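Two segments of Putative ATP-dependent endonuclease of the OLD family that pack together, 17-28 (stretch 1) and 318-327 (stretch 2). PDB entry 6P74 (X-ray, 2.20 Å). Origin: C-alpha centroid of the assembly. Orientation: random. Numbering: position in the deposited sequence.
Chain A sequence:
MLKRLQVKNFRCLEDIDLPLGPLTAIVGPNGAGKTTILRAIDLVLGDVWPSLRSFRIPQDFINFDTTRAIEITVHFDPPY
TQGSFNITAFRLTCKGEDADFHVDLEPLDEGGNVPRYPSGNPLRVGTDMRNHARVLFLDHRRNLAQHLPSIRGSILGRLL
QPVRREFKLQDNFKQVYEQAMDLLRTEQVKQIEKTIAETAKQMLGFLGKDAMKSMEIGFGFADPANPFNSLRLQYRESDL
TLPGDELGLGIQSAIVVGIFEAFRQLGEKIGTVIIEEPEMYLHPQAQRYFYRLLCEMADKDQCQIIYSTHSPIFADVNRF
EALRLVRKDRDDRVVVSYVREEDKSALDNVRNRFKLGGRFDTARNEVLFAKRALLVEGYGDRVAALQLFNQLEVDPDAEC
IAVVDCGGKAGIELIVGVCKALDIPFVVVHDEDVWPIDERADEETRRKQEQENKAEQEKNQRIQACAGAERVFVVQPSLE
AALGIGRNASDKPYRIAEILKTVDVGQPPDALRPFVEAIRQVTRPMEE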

# COMPACT_ATOMS: atom_id res chain seq x y z
N ASP A 17 -13.86 15.32 -9.48
CA ASP A 17 -13.95 15.39 -10.93
C ASP A 17 -12.89 16.38 -11.41
O ASP A 17 -13.01 17.58 -11.15
CB ASP A 17 -15.36 15.84 -11.32
CG ASP A 17 -15.58 15.87 -12.82
OD1 ASP A 17 -14.60 15.64 -13.59
OD2 ASP A 17 -16.74 16.14 -13.21
N LEU A 18 -11.85 15.89 -12.08
CA LEU A 18 -10.88 16.89 -12.52
C LEU A 18 -10.49 16.69 -13.97
O LEU A 18 -10.42 15.56 -14.47
CB LEU A 18 -9.61 16.87 -11.65
CG LEU A 18 -8.75 15.62 -11.69
CD1 LEU A 18 -7.27 16.00 -11.61
CD2 LEU A 18 -9.14 14.74 -10.54
N PRO A 19 -10.21 17.78 -14.68
CA PRO A 19 -9.64 17.65 -16.03
C PRO A 19 -8.20 17.18 -15.96
O PRO A 19 -7.50 17.38 -14.96
CB PRO A 19 -9.73 19.06 -16.60
CG PRO A 19 -9.66 19.96 -15.35
CD PRO A 19 -10.42 19.19 -14.29
N LEU A 20 -7.78 16.52 -17.03
CA LEU A 20 -6.41 16.08 -17.19
C LEU A 20 -5.87 16.67 -18.49
O LEU A 20 -6.56 16.67 -19.50
CB LEU A 20 -6.31 14.56 -17.21
CG LEU A 20 -6.78 13.86 -15.93
CD1 LEU A 20 -6.87 12.37 -16.18
CD2 LEU A 20 -5.84 14.14 -14.80
N GLY A 21 -4.65 17.20 -18.43
CA GLY A 21 -4.03 17.79 -19.60
C GLY A 21 -2.67 17.18 -19.90
O GLY A 21 -2.19 16.28 -19.21
N PRO A 22 -2.02 17.70 -20.95
CA PRO A 22 -0.78 17.06 -21.41
C PRO A 22 0.28 17.01 -20.33
O PRO A 22 1.06 16.05 -20.24
CB PRO A 22 -0.33 17.96 -22.59
CG PRO A 22 -1.52 18.82 -22.92
CD PRO A 22 -2.30 18.98 -21.63
N LEU A 23 0.31 18.04 -19.49
CA LEU A 23 1.05 18.02 -18.24
C LEU A 23 0.03 18.30 -17.15
O LEU A 23 -0.67 19.31 -17.21
CB LEU A 23 2.15 19.07 -18.24
CG LEU A 23 3.30 18.89 -17.27
CD1 LEU A 23 4.06 17.65 -17.64
CD2 LEU A 23 4.19 20.10 -17.35
N THR A 24 -0.06 17.40 -16.17
CA THR A 24 -0.95 17.57 -15.03
C THR A 24 -0.10 17.46 -13.77
O THR A 24 0.47 16.40 -13.50
CB THR A 24 -2.09 16.55 -15.04
OG1 THR A 24 -2.70 16.50 -16.34
CG2 THR A 24 -3.13 16.92 -14.02
N ALA A 25 0.02 18.57 -13.02
CA ALA A 25 0.86 18.65 -11.84
C ALA A 25 -0.07 18.72 -10.64
O ALA A 25 -0.80 19.70 -10.47
CB ALA A 25 1.78 19.87 -11.87
N ILE A 26 -0.04 17.68 -9.81
CA ILE A 26 -0.98 17.51 -8.71
C ILE A 26 -0.26 17.80 -7.41
O ILE A 26 0.71 17.11 -7.07
CB ILE A 26 -1.58 16.10 -8.72
CG1 ILE A 26 -2.13 15.78 -10.12
CG2 ILE A 26 -2.58 15.98 -7.61
CD1 ILE A 26 -2.93 14.49 -10.19
N VAL A 27 -0.72 18.81 -6.67
CA VAL A 27 -0.09 19.24 -5.43
C VAL A 27 -1.13 19.30 -4.32
O VAL A 27 -2.34 19.35 -4.56
CB VAL A 27 0.60 20.60 -5.56
CG1 VAL A 27 1.36 20.68 -6.86
CG2 VAL A 27 -0.43 21.71 -5.48
N GLY A 28 -0.64 19.31 -3.08
CA GLY A 28 -1.49 19.33 -1.91
C GLY A 28 -0.84 18.56 -0.78
O GLY A 28 0.16 17.87 -0.98
N ASN A 318 3.82 29.64 -13.63
CA ASN A 318 3.61 30.17 -14.97
C ASN A 318 2.89 29.16 -15.86
O ASN A 318 2.34 29.53 -16.89
CB ASN A 318 4.93 30.59 -15.60
CG ASN A 318 5.73 31.52 -14.69
OD1 ASN A 318 5.52 32.75 -14.69
ND2 ASN A 318 6.62 30.94 -13.88
N ARG A 319 2.87 27.90 -15.45
CA ARG A 319 2.12 26.89 -16.19
C ARG A 319 1.01 26.67 -15.15
O ARG A 319 1.17 25.91 -14.20
CB ARG A 319 3.03 25.67 -16.40
CG ARG A 319 2.69 24.80 -17.57
CD ARG A 319 3.77 23.75 -17.75
NE ARG A 319 4.88 24.18 -18.60
CZ ARG A 319 5.01 23.83 -19.88
NH1 ARG A 319 4.10 23.03 -20.44
NH2 ARG A 319 6.05 24.26 -20.59
N PHE A 320 -0.12 27.35 -15.34
CA PHE A 320 -1.14 27.36 -14.29
C PHE A 320 -2.17 26.37 -14.83
O PHE A 320 -2.91 25.78 -14.04
CB PHE A 320 -1.80 28.71 -13.97
CG PHE A 320 -2.26 29.46 -15.17
CD1 PHE A 320 -3.43 29.11 -15.83
CD2 PHE A 320 -1.54 30.56 -15.64
CE1 PHE A 320 -3.86 29.81 -16.96
CE2 PHE A 320 -1.95 31.27 -16.77
CZ PHE A 320 -3.11 30.90 -17.42
N GLU A 321 -2.21 26.14 -16.15
CA GLU A 321 -3.15 25.15 -16.67
C GLU A 321 -2.87 23.76 -16.11
O GLU A 321 -3.79 22.96 -15.96
CB GLU A 321 -3.12 25.11 -18.20
CG GLU A 321 -3.48 26.43 -18.89
CD GLU A 321 -2.28 27.36 -19.04
OE1 GLU A 321 -1.25 27.15 -18.35
OE2 GLU A 321 -2.37 28.31 -19.84
N ALA A 322 -1.60 23.47 -15.80
CA ALA A 322 -1.24 22.13 -15.32
C ALA A 322 -1.68 21.86 -13.89
O ALA A 322 -1.82 20.70 -13.50
CB ALA A 322 0.27 21.93 -15.42
N LEU A 323 -1.95 22.91 -13.12
CA LEU A 323 -2.06 22.80 -11.67
C LEU A 323 -3.37 22.20 -11.23
O LEU A 323 -4.45 22.60 -11.70
CB LEU A 323 -1.87 24.18 -11.04
CG LEU A 323 -0.44 24.70 -11.16
CD1 LEU A 323 -0.31 26.12 -10.62
CD2 LEU A 323 0.55 23.74 -10.48
N ARG A 324 -3.27 21.23 -10.33
CA ARG A 324 -4.40 20.68 -9.59
C ARG A 324 -3.99 20.65 -8.13
O ARG A 324 -2.99 20.02 -7.78
CB ARG A 324 -4.76 19.25 -10.04
CG ARG A 324 -4.84 19.02 -11.53
CD ARG A 324 -6.06 19.70 -12.12
NE ARG A 324 -6.15 19.39 -13.54
CZ ARG A 324 -5.62 20.13 -14.50
NH1 ARG A 324 -4.98 21.27 -14.20
NH2 ARG A 324 -5.73 19.74 -15.76
N LEU A 325 -4.77 21.31 -7.27
CA LEU A 325 -4.46 21.37 -5.84
C LEU A 325 -5.50 20.57 -5.07
O LEU A 325 -6.71 20.80 -5.21
CB LEU A 325 -4.38 22.82 -5.36
CG LEU A 325 -4.26 23.16 -3.87
CD1 LEU A 325 -3.09 22.47 -3.22
CD2 LEU A 325 -4.09 24.67 -3.73
N VAL A 326 -5.04 19.60 -4.27
CA VAL A 326 -5.89 18.60 -3.63
C VAL A 326 -5.76 18.75 -2.12
O VAL A 326 -4.64 18.77 -1.59
CB VAL A 326 -5.51 17.17 -4.07
CG1 VAL A 326 -6.40 16.11 -3.36
CG2 VAL A 326 -5.63 17.01 -5.56
N ARG A 327 -6.89 18.84 -1.42
CA ARG A 327 -6.84 18.94 0.03
C ARG A 327 -8.20 18.64 0.63
O ARG A 327 -9.22 18.60 -0.08
CB ARG A 327 -6.34 20.32 0.47
CG ARG A 327 -7.36 21.39 0.42
CD ARG A 327 -6.68 22.72 0.41
NE ARG A 327 -7.25 23.51 -0.67
CZ ARG A 327 -6.82 24.70 -1.05
NH1 ARG A 327 -5.79 25.29 -0.45
NH2 ARG A 327 -7.45 25.28 -2.06

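The side chain of R324 reaches across to P19, at the end of strand 17-19, and is held by backbone carbonyls of both stretches. Its NE donates to P19 O at 2.8 Å, and its NH2 makes a weak hydrogen bond to the same P19 O at 3.1 Å. R324 NH1 turns back to its own stretch, donating to E321 O at 2.7 Å and L323 O at 2.9 Å. Three carbonyls thus share the guanidinium, and no carboxylate from either stretch pairs with it. T24 CG2 lies over one face of the group and P19 CG over the opposite face. L18 CD1 and L20 CA sit at its edge. R324 has the largest area covered by the other stretch.

The backbones form a parallel pair of strands, 23-27 and 323-327, with axes 25° apart. A ladder of four hydrogen bonds joins the two stretches here, the first of them to A322, just before the second strand. A25 N donates to A322 O (2.9 Å), and R324 N donates to A25 O (2.9 Å). V27 N then donates to R324 O (2.8 Å), and V326 N to V27 O (2.7 Å). A25 and V27 therefore use both their NH and CO groups across the contact, as parallel pairing requires.

Side chains alternate between the sheet faces. A25, V27, L323 and L325 share one face, where V27 CG2 meets L325 CD1 at 3.6 Å. I26 and R324 are on the other face. I26 CG2 also packs against V326 CG2 at 3.8 Å.

A type I turn from F320 to L323 leads into the strand of stretch 2, closed by L323 N to F320 O at 3.2 Å. A322 CB lies 3.3 Å from L23 O. At the far end, G28 CA approaches V326 O to 3.2 Å. A CB on G28 would clash with that oxygen, and its backbone angles by themselves call for glycine.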